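Acyl-coenzyme A thioesterase PaaI (Escherichia coli, PDB 2FS2) hydrolyses the thioester bond of ring-hydroxylated phenylacetyl-CoA esters in phenylacetate degradation, working as a homotetramer. Local coordinates at residues S79-D84 against A124-K129; T63-A68 against G109-E114; V36-V41 against T94-A99; N70-A75 against S130-G135. All coordinates share one frame; numbering follows the deposited sequence.

The four contacts tie together a single hot dog fold, in which an antiparallel sheet curls round the helix 54-70. Contact 3 pairs strands 34-40 and 94-101, contact 1 pairs strands 76-85 and 122-132, and strand 108-116 bridges the two pairs. Contact 2 sets the helix on that middle strand, its centre about 9 Å from that of contact 1 and about 12 Å from those of contacts 3 and 4. Contact 4 closes the far end, its centre about 22 Å from that of contact 3. Along the chain contact 1 is nested within contact 4; all other pairs interleave. Contacts 1 and 2 touch the same neighbouring subunit; contact 1 also pairs with a strand of another.

Contact 1 (S79-D84 against A124-K129); sequences SACTID and ALFRGK
Cys81 and Phe126 meet on the helix-facing side of an antiparallel strand pair in the hot dog sheet, where strand 76-85 runs beside strand 122-132. The sulfur sits obliquely to the ring, with Cys81 SG 4.5 Å from the Phe126 centroid, a Cys sulfur-aromatic contact. Phe126 CG is anti to its backbone N (chi1 162°), and the ring leans back along its own strand toward Gly128, where a beta carbon would collide with it. Cys81 CB approaches Phe126 CZ at 3.7 Å, while Ile83 CB lies 4.1 Å from Phe126 CD1, nearer the ring's attached side. Phe58 of helix 54-70 packs on both Cys81 and Phe126.

On the other face, Thr82 and Arg127 lie side by side and point the same way, but the arginine chain bends at chi3 and carries its guanidinium off to a salt bridge with Asp112. Residues 80-84 also pair antiparallel with a strand of a second subunit, so the sheet continues across that interface. At the corner, Ser79 N donates to Lys129 O (2.9 Å), and one water joins Ser79 OG to Lys129 NZ, 2.9 Å from each.

Contact 2 (T63-A68 against G109-E114); sequences TAFAYA and GVYDIE
Phe65 and Tyr111 form the aromatic part of this buried contact between helix 54-70 and strand 108-116. Their side chains cross at about a right angle, but the ring planes are inclined at 51° with centroids 5.8 Å apart, an oblique pairing. Phe65 CG is anti to the backbone N (chi1 177°), which sends CG out from the helix; Phe65 CD1 lies 3.6 Å from Tyr111 CB, and Tyr111 CG meets the phenyl edge in the ring plane.

Aliphatic contacts adjoin the aromatic pair. Ile113 CD1 reaches Phe65 CB at 3.7 Å, the isoleucine crossing the phenylalanine at about a right angle, and Ile113 CG1 lies 4.3 Å from Ala64 CB. One helical turn beyond Ala64, Ala68 CB rests 3.7 Å from Tyr111 CD2. Small alanines on this side of the helix let the strand's larger side chains come close to its backbone.

Polar groups are served from outside the two segments. Tyr111 OH hydrogen-bonds to Gln104 OE1. Asp112, on the reverse face of the strand, forms a salt bridge with Arg102. A long central helix lying against the concave face of a curled antiparallel sheet is the signature of the hot dog fold.

Contact 3 (V36-V41 against T94-A99); sequences VVTMTV and TLTATA
Val36 and Val37 open an antiparallel strand pairing in which strand 34-40 lies beside strand 94-101, in a region that no other subunit touches. Four backbone hydrogen bonds join the strands, two between Val37 and Ala97 and two between Met39, a selenomethionine, and Leu95. The Leu95 N to Met39 O bond is the shortest at 2.8 Å.

Val37, Met39, Leu95 and Ala97 face the interior. Val37 CG2 lies between its own backbone N and carbonyl carbon and reaches Ala97 CB at 3.9 Å, while the methionine chain leads off toward Leu23 and Ile25. Where the strand gives way to loop, Val41 CG2 presses on Leu95 CD1 at 3.4 Å, a tight fit for two methyl groups. This is the inner side of the hot dog sheet: Val37 packs on Ala64, and Leu95 on Leu57, both of the central helix 54-70.

The reverse face is rich in threonine. Val36 CG1 meets Thr96 CG2 at 3.5 Å, closer than usual for carbon, while Val36 CG2 lies beside Thr98 OG1. Thr38 and Thr96 cross obliquely, with Thr38 OG1 3.8 Å from Thr96 OG1. At the more exposed end, Thr40 OG1 stands 3.6 Å from Thr94 OG1.

Contact 4 (N70-A75 against S130-G135); sequences NSQGLA and SHRIGG
Ala75 fits closely against Arg132 and Ile133, where the loop after helix 54-70 meets the end of strand 122-132. Its backbone is used on both sides: Ala75 N donates to Gly135 O at 3.1 Å, and Ala75 O accepts from Ile133 N, also at 3.1 Å, with that donor well above the carbonyl plane. A water reinforces the pairing by donating hydrogen bonds to Ala75 O and Gly135 O and accepting one from Gly134 N. Ile133 CG1 packs on the small side chain, 3.9 Å from Ala75 CB.

The more open part is made by long side chains. Arg132, extended from CG to NE, runs back past Leu74, whose CD1 sits over one guanidinium face, 3.4 Å from Arg132 NH1 and offset toward the rim. Gln72 comes in at the edge instead, with its CD near the guanidinium plane and 3.8 Å from Arg132 NH2. The amide and guanidinium planes are 61° apart, and the glutamine's OE1 probably bonds to Tyr111 OH. Leu74, Ile133, Gly134 and Gly135 are exposed. Gly73, with positive phi just after the helix, closes a type I turn with Asn70.

Since Arg132 NH1 hydrogen-bonds to Lys106 O, the guanidinium can keep a polar partner while a leucine methyl covers part of its face; the backbone and water bonds join the loop to the strand end without any salt bridge between them.

Contact 1 (S79-D84 against A124-K129)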
loop_
_atom_site.group_PDB
_atom_site.type_symbol
_atom_site.label_atom_id
_atom_site.label_comp_id
_atom_site.label_asym_id
_atom_site.label_seq_id
_atom_site.Cartn_x
_atom_site.Cartn_y
_atom_site.Cartn_z
ATOM N N SER B 79 -4.604 10.674 4.809
ATOM C CA SER B 79 -3.155 10.735 4.950
ATOM C C SER B 79 -2.448 9.738 4.040
ATOM O O SER B 79 -1.230 9.849 3.818
ATOM C CB SER B 79 -2.681 10.386 6.344
ATOM O OG SER B 79 -3.371 9.308 6.723
ATOM N N ALA B 80 -3.152 8.731 3.561
ATOM C CA ALA B 80 -2.495 7.702 2.749
ATOM C C ALA B 80 -3.538 6.845 2.121
ATOM O O ALA B 80 -4.694 6.766 2.571
ATOM C CB ALA B 80 -1.566 6.770 3.607
ATOM N N CYS B 81 -3.124 6.142 1.060
ATOM C CA CYS B 81 -4.058 5.238 0.469
ATOM C C CYS B 81 -3.445 4.386 -0.621
ATOM O O CYS B 81 -2.420 4.738 -1.114
ATOM C CB CYS B 81 -5.160 6.057 -0.104
ATOM S SG CYS B 81 -4.702 6.832 -1.581
ATOM N N THR B 82 -4.126 3.339 -1.015
ATOM C CA THR B 82 -3.596 2.453 -1.995
ATOM C C THR B 82 -4.701 2.091 -2.960
ATOM O O THR B 82 -5.816 1.938 -2.555
ATOM C CB THR B 82 -3.008 1.209 -1.316
ATOM O OG1 THR B 82 -3.936 0.686 -0.394
ATOM C CG2 THR B 82 -2.008 1.574 -0.286
ATOM N N ILE B 83 -4.374 1.952 -4.230
ATOM C CA ILE B 83 -5.354 1.626 -5.242
ATOM C C ILE B 83 -4.841 0.427 -6.057
ATOM O O ILE B 83 -3.702 0.417 -6.387
ATOM C CB ILE B 83 -5.818 2.953 -6.110
ATOM C CG1 ILE B 83 -6.732 2.615 -7.268
ATOM C CG2 ILE B 83 -4.656 3.768 -6.743
ATOM C CD1 ILE B 83 -7.938 3.761 -7.565
ATOM N N ASP B 84 -5.678 -0.594 -6.269
ATOM C CA ASP B 84 -5.487 -1.599 -7.299
ATOM C C ASP B 84 -6.422 -1.388 -8.531
ATOM O O ASP B 84 -7.631 -1.403 -8.369
ATOM C CB ASP B 84 -5.824 -2.904 -6.702
ATOM C CG ASP B 84 -4.802 -3.316 -5.677
ATOM O OD1 ASP B 84 -3.759 -3.916 -6.110
ATOM O OD2 ASP B 84 -4.927 -2.996 -4.391
ATOM N N ALA B 124 -11.771 -1.412 -9.656
ATOM C CA ALA B 124 -10.703 -0.914 -8.828
ATOM C C ALA B 124 -11.081 -1.071 -7.325
ATOM O O ALA B 124 -12.296 -1.079 -6.954
ATOM C CB ALA B 124 -10.396 0.556 -9.231
ATOM N N LEU B 125 -10.050 -1.186 -6.486
ATOM C CA LEU B 125 -10.172 -1.450 -4.996
ATOM C C LEU B 125 -9.245 -0.433 -4.399
ATOM O O LEU B 125 -8.185 -0.157 -4.951
ATOM C CB LEU B 125 -9.711 -2.885 -4.609
ATOM C CG LEU B 125 -10.624 -4.008 -5.063
ATOM C CD1 LEU B 125 -10.110 -5.386 -4.844
ATOM C CD2 LEU B 125 -12.034 -3.953 -4.355
ATOM N N PHE B 126 -9.670 0.236 -3.337
ATOM C CA PHE B 126 -8.855 1.296 -2.846
ATOM C C PHE B 126 -9.042 1.145 -1.329
ATOM O O PHE B 126 -10.052 0.631 -0.878
ATOM C CB PHE B 126 -9.518 2.526 -3.378
ATOM C CG PHE B 126 -9.148 3.781 -2.720
ATOM C CD1 PHE B 126 -8.438 4.770 -3.456
ATOM C CD2 PHE B 126 -9.558 4.057 -1.438
ATOM C CE1 PHE B 126 -8.096 6.007 -2.861
ATOM C CE2 PHE B 126 -9.235 5.328 -0.800
ATOM C CZ PHE B 126 -8.521 6.287 -1.510
ATOM N N ARG B 127 -8.041 1.568 -0.579
ATOM C CA ARG B 127 -8.131 1.526 0.861
ATOM C C ARG B 127 -7.468 2.814 1.283
ATOM O O ARG B 127 -6.393 3.183 0.849
ATOM C CB ARG B 127 -7.468 0.262 1.479
ATOM C CG ARG B 127 -7.332 0.404 3.033
ATOM C CD ARG B 127 -7.228 -0.863 3.884
ATOM N NE ARG B 127 -8.323 -1.791 3.587
ATOM C CZ ARG B 127 -8.225 -3.080 3.680
ATOM N NH1 ARG B 127 -7.051 -3.599 4.102
ATOM N NH2 ARG B 127 -9.280 -3.840 3.395
ATOM N N GLY B 128 -8.154 3.567 2.123
ATOM C CA GLY B 128 -7.687 4.900 2.404
ATOM C C GLY B 128 -7.604 5.060 3.932
ATOM O O GLY B 128 -8.415 4.548 4.685
ATOM N N LYS B 129 -6.677 5.868 4.350
ATOM C CA LYS B 129 -6.541 6.088 5.758
ATOM C C LYS B 129 -6.842 7.585 5.971
ATOM O O LYS B 129 -6.330 8.399 5.258
ATOM C CB LYS B 129 -5.111 5.846 6.076
ATOM C CG LYS B 129 -4.719 6.285 7.513
ATOM C CD LYS B 129 -4.611 5.082 8.483
ATOM C CE LYS B 129 -4.179 5.487 9.917
ATOM N NZ LYS B 129 -3.353 6.840 9.885
HETATM O O HOH W 1 -4.002 9.667 9.550
HETATM O O HOH W 2 -6.437 -1.331 -2.764
#

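Contact 2 (T63-A68 against G109-E114)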
loop_
_atom_site.group_PDB
_atom_site.type_symbol
_atom_site.label_atom_id
_atom_site.label_comp_id
_atom_site.label_asym_id
_atom_site.label_seq_id
_atom_site.Cartn_x
_atom_site.Cartn_y
_atom_site.Cartn_z
ATOM N N THR B 63 -13.460 10.636 -3.860
ATOM C CA THR B 63 -14.707 11.303 -3.538
ATOM C C THR B 63 -15.605 10.429 -2.644
ATOM O O THR B 63 -16.207 10.950 -1.685
ATOM C CB THR B 63 -15.451 11.652 -4.840
ATOM O OG1 THR B 63 -14.654 12.555 -5.608
ATOM C CG2 THR B 63 -16.661 12.446 -4.566
ATOM N N ALA B 64 -15.801 9.126 -2.948
ATOM C CA ALA B 64 -16.577 8.308 -2.058
ATOM C C ALA B 64 -15.884 8.266 -0.695
ATOM O O ALA B 64 -16.511 8.233 0.342
ATOM C CB ALA B 64 -16.721 6.789 -2.616
ATOM N N PHE B 65 -14.571 8.188 -0.725
ATOM C CA PHE B 65 -13.828 8.212 0.525
ATOM C C PHE B 65 -14.073 9.546 1.413
ATOM O O PHE B 65 -14.282 9.453 2.624
ATOM C CB PHE B 65 -12.361 8.057 0.115
ATOM C CG PHE B 65 -11.401 8.129 1.248
ATOM C CD1 PHE B 65 -11.671 7.528 2.446
ATOM C CD2 PHE B 65 -10.167 8.679 1.064
ATOM C CE1 PHE B 65 -10.733 7.619 3.561
ATOM C CE2 PHE B 65 -9.204 8.700 2.165
ATOM C CZ PHE B 65 -9.554 8.214 3.407
ATOM N N ALA B 66 -13.935 10.726 0.810
ATOM C CA ALA B 66 -14.166 12.003 1.487
ATOM C C ALA B 66 -15.586 11.986 2.060
ATOM O O ALA B 66 -15.781 12.369 3.225
ATOM C CB ALA B 66 -13.945 13.275 0.498
ATOM N N TYR B 67 -16.581 11.468 1.306
ATOM C CA TYR B 67 -17.953 11.492 1.828
ATOM C C TYR B 67 -18.126 10.576 3.027
ATOM O O TYR B 67 -18.673 10.979 4.051
ATOM C CB TYR B 67 -19.013 11.255 0.695
ATOM C CG TYR B 67 -19.093 12.528 -0.123
ATOM C CD1 TYR B 67 -18.137 12.847 -1.045
ATOM C CD2 TYR B 67 -20.061 13.480 0.150
ATOM C CE1 TYR B 67 -18.159 14.045 -1.743
ATOM C CE2 TYR B 67 -20.131 14.693 -0.555
ATOM C CZ TYR B 67 -19.176 14.973 -1.517
ATOM O OH TYR B 67 -19.236 16.194 -2.176
ATOM N N ALA B 68 -17.645 9.341 2.912
ATOM C CA ALA B 68 -17.800 8.397 3.954
ATOM C C ALA B 68 -17.048 8.899 5.229
ATOM O O ALA B 68 -17.587 8.804 6.320
ATOM C CB ALA B 68 -17.239 6.990 3.499
ATOM N N GLY B 109 -8.872 7.002 10.751
ATOM C CA GLY B 109 -9.781 5.969 10.306
ATOM C C GLY B 109 -9.285 5.205 9.095
ATOM O O GLY B 109 -8.439 5.690 8.417
ATOM N N VAL B 110 -9.792 4.009 8.898
ATOM C CA VAL B 110 -9.566 3.252 7.673
ATOM C C VAL B 110 -10.908 2.985 6.895
ATOM O O VAL B 110 -11.880 2.552 7.486
ATOM C CB VAL B 110 -8.864 1.892 7.949
ATOM C CG1 VAL B 110 -8.439 1.217 6.594
ATOM C CG2 VAL B 110 -7.552 2.129 8.777
ATOM N N TYR B 111 -10.882 3.199 5.577
ATOM C CA TYR B 111 -12.116 3.123 4.720
ATOM C C TYR B 111 -11.713 2.341 3.485
ATOM O O TYR B 111 -10.652 2.610 2.907
ATOM C CB TYR B 111 -12.530 4.510 4.250
ATOM C CG TYR B 111 -13.194 5.308 5.425
ATOM C CD1 TYR B 111 -12.387 5.796 6.460
ATOM C CD2 TYR B 111 -14.582 5.445 5.521
ATOM C CE1 TYR B 111 -12.955 6.414 7.616
ATOM C CE2 TYR B 111 -15.206 6.069 6.691
ATOM C CZ TYR B 111 -14.341 6.584 7.683
ATOM O OH TYR B 111 -14.840 7.085 8.808
ATOM N N ASP B 112 -12.576 1.418 3.100
ATOM C CA ASP B 112 -12.386 0.575 1.921
ATOM C C ASP B 112 -13.357 1.104 0.894
ATOM O O ASP B 112 -14.523 1.281 1.231
ATOM C CB ASP B 112 -12.821 -0.800 2.230
ATOM C CG ASP B 112 -11.686 -1.629 2.837
ATOM O OD1 ASP B 112 -10.631 -0.990 3.111
ATOM O OD2 ASP B 112 -11.706 -2.886 3.041
ATOM N N ILE B 113 -12.888 1.237 -0.344
ATOM C CA ILE B 113 -13.743 1.720 -1.396
ATOM C C ILE B 113 -13.662 0.662 -2.534
ATOM O O ILE B 113 -12.589 0.146 -2.878
ATOM C CB ILE B 113 -13.254 3.089 -1.960
ATOM C CG1 ILE B 113 -13.581 4.322 -1.096
ATOM C CG2 ILE B 113 -13.813 3.330 -3.409
ATOM C CD1 ILE B 113 -12.869 4.357 0.340
ATOM N N GLU B 114 -14.789 0.350 -3.143
ATOM C CA GLU B 114 -14.740 -0.513 -4.337
ATOM C C GLU B 114 -15.448 0.215 -5.468
ATOM O O GLU B 114 -16.576 0.676 -5.285
ATOM C CB GLU B 114 -15.449 -1.818 -4.006
ATOM C CG GLU B 114 -15.604 -2.781 -5.232
ATOM C CD GLU B 114 -15.881 -4.231 -4.821
ATOM O OE1 GLU B 114 -16.294 -4.435 -3.627
ATOM O OE2 GLU B 114 -15.683 -5.188 -5.679
#

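Contact 3 (V36-V41 against T94-A99)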
loop_
_atom_site.group_PDB
_atom_site.type_symbol
_atom_site.label_atom_id
_atom_site.label_comp_id
_atom_site.label_asym_id
_atom_site.label_seq_id
_atom_site.Cartn_x
_atom_site.Cartn_y
_atom_site.Cartn_z
ATOM N N VAL B 36 -21.925 6.066 -1.437
ATOM C CA VAL B 36 -21.977 5.427 -2.742
ATOM C C VAL B 36 -22.133 6.581 -3.678
ATOM O O VAL B 36 -23.016 7.481 -3.454
ATOM C CB VAL B 36 -23.162 4.432 -2.906
ATOM C CG1 VAL B 36 -23.241 3.847 -4.322
ATOM C CG2 VAL B 36 -23.111 3.284 -1.969
ATOM N N VAL B 37 -21.268 6.660 -4.682
ATOM C CA VAL B 37 -21.320 7.749 -5.591
ATOM C C VAL B 37 -21.174 7.096 -6.935
ATOM O O VAL B 37 -20.786 5.932 -7.056
ATOM C CB VAL B 37 -20.182 8.847 -5.333
ATOM C CG1 VAL B 37 -20.405 9.594 -3.969
ATOM C CG2 VAL B 37 -18.710 8.156 -5.348
ATOM N N THR B 38 -21.471 7.872 -7.949
ATOM C CA THR B 38 -21.670 7.353 -9.286
ATOM C C THR B 38 -21.126 8.332 -10.342
ATOM O O THR B 38 -21.071 9.519 -10.106
ATOM C CB THR B 38 -23.167 7.104 -9.428
ATOM O OG1 THR B 38 -23.367 6.048 -10.378
ATOM C CG2 THR B 38 -23.824 8.317 -10.009
HETATM N N MSE B 39 -20.641 7.837 -11.459
HETATM C CA MSE B 39 -20.083 8.705 -12.486
HETATM C C MSE B 39 -20.116 7.951 -13.798
HETATM O O MSE B 39 -19.887 6.757 -13.831
HETATM C CB MSE B 39 -18.612 9.013 -12.131
HETATM C CG MSE B 39 -17.832 9.629 -13.275
HETATM SE SE MSE B 39 -15.918 9.775 -12.754
HETATM C CE MSE B 39 -16.069 11.455 -12.057
ATOM N N THR B 40 -20.347 8.650 -14.880
ATOM C CA THR B 40 -20.283 8.037 -16.200
ATOM C C THR B 40 -18.961 8.425 -16.856
ATOM O O THR B 40 -18.505 9.546 -16.742
ATOM C CB THR B 40 -21.546 8.477 -16.975
ATOM O OG1 THR B 40 -22.709 7.932 -16.267
ATOM C CG2 THR B 40 -21.609 7.886 -18.441
ATOM N N VAL B 41 -18.276 7.461 -17.452
ATOM C CA VAL B 41 -17.037 7.731 -18.188
ATOM C C VAL B 41 -17.458 8.307 -19.567
ATOM O O VAL B 41 -18.185 7.635 -20.309
ATOM C CB VAL B 41 -16.336 6.418 -18.397
ATOM C CG1 VAL B 41 -15.095 6.604 -19.277
ATOM C CG2 VAL B 41 -16.055 5.751 -17.006
ATOM N N THR B 94 -20.940 2.993 -16.672
ATOM C CA THR B 94 -21.367 3.757 -15.450
ATOM C C THR B 94 -20.660 3.122 -14.302
ATOM O O THR B 94 -20.787 1.928 -14.135
ATOM C CB THR B 94 -22.884 3.659 -15.169
ATOM O OG1 THR B 94 -23.538 4.460 -16.132
ATOM C CG2 THR B 94 -23.309 4.395 -13.852
ATOM N N LEU B 95 -20.012 3.939 -13.467
ATOM C CA LEU B 95 -19.092 3.442 -12.422
ATOM C C LEU B 95 -19.641 3.874 -11.051
ATOM O O LEU B 95 -20.017 5.024 -10.854
ATOM C CB LEU B 95 -17.717 4.061 -12.628
ATOM C CG LEU B 95 -16.983 3.711 -13.906
ATOM C CD1 LEU B 95 -15.587 4.291 -13.966
ATOM C CD2 LEU B 95 -16.907 2.206 -14.055
ATOM N N THR B 96 -19.723 2.943 -10.126
ATOM C CA THR B 96 -20.251 3.172 -8.816
ATOM C C THR B 96 -19.111 2.866 -7.805
ATOM O O THR B 96 -18.527 1.781 -7.848
ATOM C CB THR B 96 -21.468 2.245 -8.620
ATOM O OG1 THR B 96 -22.396 2.424 -9.729
ATOM C CG2 THR B 96 -22.328 2.702 -7.476
ATOM N N ALA B 97 -18.784 3.837 -6.980
ATOM C CA ALA B 97 -17.765 3.710 -5.908
ATOM C C ALA B 97 -18.510 3.670 -4.572
ATOM O O ALA B 97 -19.362 4.573 -4.298
ATOM C CB ALA B 97 -16.717 4.890 -5.955
ATOM N N THR B 98 -18.293 2.604 -3.806
ATOM C CA THR B 98 -18.864 2.440 -2.516
ATOM C C THR B 98 -17.745 2.457 -1.502
ATOM O O THR B 98 -16.811 1.663 -1.608
ATOM C CB THR B 98 -19.477 1.129 -2.466
ATOM O OG1 THR B 98 -20.605 1.085 -3.385
ATOM C CG2 THR B 98 -20.164 0.814 -1.130
ATOM N N ALA B 99 -17.901 3.285 -0.472
ATOM C CA ALA B 99 -16.878 3.422 0.527
ATOM C C ALA B 99 -17.472 2.970 1.843
ATOM O O ALA B 99 -18.576 3.344 2.166
ATOM C CB ALA B 99 -16.487 4.867 0.556
#

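Contact 4 (N70-A75 against S130-G135)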
loop_
_atom_site.group_PDB
_atom_site.type_symbol
_atom_site.label_atom_id
_atom_site.label_comp_id
_atom_site.label_asym_id
_atom_site.label_seq_id
_atom_site.Cartn_x
_atom_site.Cartn_y
_atom_site.Cartn_z
ATOM N N ASN B 70 -16.308 11.880 6.163
ATOM C CA ASN B 70 -16.758 13.190 6.664
ATOM C C ASN B 70 -18.160 13.130 7.129
ATOM O O ASN B 70 -18.688 14.108 7.676
ATOM C CB ASN B 70 -16.531 14.292 5.626
ATOM C CG ASN B 70 -15.055 14.766 5.656
ATOM O OD1 ASN B 70 -14.662 15.513 6.544
ATOM N ND2 ASN B 70 -14.230 14.265 4.727
ATOM N N SER B 71 -18.740 11.956 7.019
ATOM C CA SER B 71 -20.168 11.764 7.215
ATOM C C SER B 71 -20.590 11.870 8.646
ATOM O O SER B 71 -21.767 12.020 8.852
ATOM C CB SER B 71 -20.593 10.368 6.759
ATOM O OG SER B 71 -20.017 9.412 7.600
ATOM N N GLN B 72 -19.654 11.682 9.604
ATOM C CA GLN B 72 -19.949 11.779 11.016
ATOM C C GLN B 72 -19.949 13.255 11.433
ATOM O O GLN B 72 -20.279 13.565 12.552
ATOM C CB GLN B 72 -18.949 10.973 11.912
ATOM C CG GLN B 72 -18.545 9.486 11.528
ATOM C CD GLN B 72 -17.586 9.350 10.191
ATOM O OE1 GLN B 72 -17.359 8.221 9.735
ATOM N NE2 GLN B 72 -17.097 10.500 9.589
ATOM N N GLY B 73 -19.603 14.182 10.559
ATOM C CA GLY B 73 -19.571 15.585 10.922
ATOM C C GLY B 73 -18.232 16.156 11.342
ATOM O O GLY B 73 -18.182 17.318 11.675
ATOM N N LEU B 74 -17.149 15.361 11.356
ATOM C CA LEU B 74 -15.796 15.814 11.706
ATOM C C LEU B 74 -14.893 15.925 10.485
ATOM O O LEU B 74 -14.624 14.923 9.857
ATOM C CB LEU B 74 -15.143 14.788 12.635
ATOM C CG LEU B 74 -15.997 14.912 13.900
ATOM C CD1 LEU B 74 -15.939 13.645 14.755
ATOM C CD2 LEU B 74 -15.712 16.246 14.676
ATOM N N ALA B 75 -14.428 17.127 10.173
ATOM C CA ALA B 75 -13.605 17.352 9.017
ATOM C C ALA B 75 -12.386 16.319 9.047
ATOM O O ALA B 75 -11.724 16.161 10.101
ATOM C CB ALA B 75 -13.081 18.821 9.034
ATOM N N SER B 130 -7.648 7.941 6.952
ATOM C CA SER B 130 -8.015 9.370 7.119
ATOM C C SER B 130 -7.488 9.891 8.445
ATOM O O SER B 130 -7.307 9.131 9.339
ATOM C CB SER B 130 -9.523 9.534 7.160
ATOM O OG SER B 130 -10.128 8.652 8.080
ATOM N N HIS B 131 -7.450 11.200 8.597
ATOM C CA HIS B 131 -6.907 11.874 9.767
ATOM C C HIS B 131 -7.876 13.068 10.011
ATOM O O HIS B 131 -8.147 13.818 9.096
ATOM C CB HIS B 131 -5.473 12.368 9.392
ATOM C CG HIS B 131 -4.795 13.156 10.446
ATOM N ND1 HIS B 131 -4.269 14.413 10.203
ATOM C CD2 HIS B 131 -4.515 12.867 11.743
ATOM C CE1 HIS B 131 -3.708 14.866 11.318
ATOM N NE2 HIS B 131 -3.840 13.944 12.265
ATOM N N ARG B 132 -8.449 13.168 11.183
ATOM C CA ARG B 132 -9.305 14.380 11.451
ATOM C C ARG B 132 -8.442 15.597 11.696
ATOM O O ARG B 132 -7.372 15.493 12.287
ATOM C CB ARG B 132 -10.247 14.073 12.632
ATOM C CG ARG B 132 -11.134 12.896 12.198
ATOM C CD ARG B 132 -12.020 12.418 13.191
ATOM N NE ARG B 132 -13.126 11.699 12.600
ATOM C CZ ARG B 132 -13.970 11.066 13.340
ATOM N NH1 ARG B 132 -13.760 11.096 14.649
ATOM N NH2 ARG B 132 -14.978 10.354 12.791
ATOM N N ILE B 133 -8.856 16.735 11.207
ATOM C CA ILE B 133 -7.971 17.888 11.118
ATOM C C ILE B 133 -8.545 19.009 12.031
ATOM O O ILE B 133 -8.009 20.103 12.099
ATOM C CB ILE B 133 -7.863 18.375 9.650
ATOM C CG1 ILE B 133 -9.241 18.534 9.017
ATOM C CG2 ILE B 133 -6.991 17.443 8.790
ATOM C CD1 ILE B 133 -9.313 19.702 7.974
ATOM N N GLY B 134 -9.648 18.728 12.709
ATOM C CA GLY B 134 -10.181 19.669 13.670
ATOM C C GLY B 134 -11.384 20.437 13.173
ATOM O O GLY B 134 -11.396 21.008 12.075
ATOM N N GLY B 135 -12.411 20.440 14.028
ATOM C CA GLY B 135 -13.663 21.136 13.754
ATOM C C GLY B 135 -14.495 20.347 12.763
ATOM O O GLY B 135 -14.183 19.186 12.435
HETATM O O HOH W 3 -11.909 16.985 12.689
#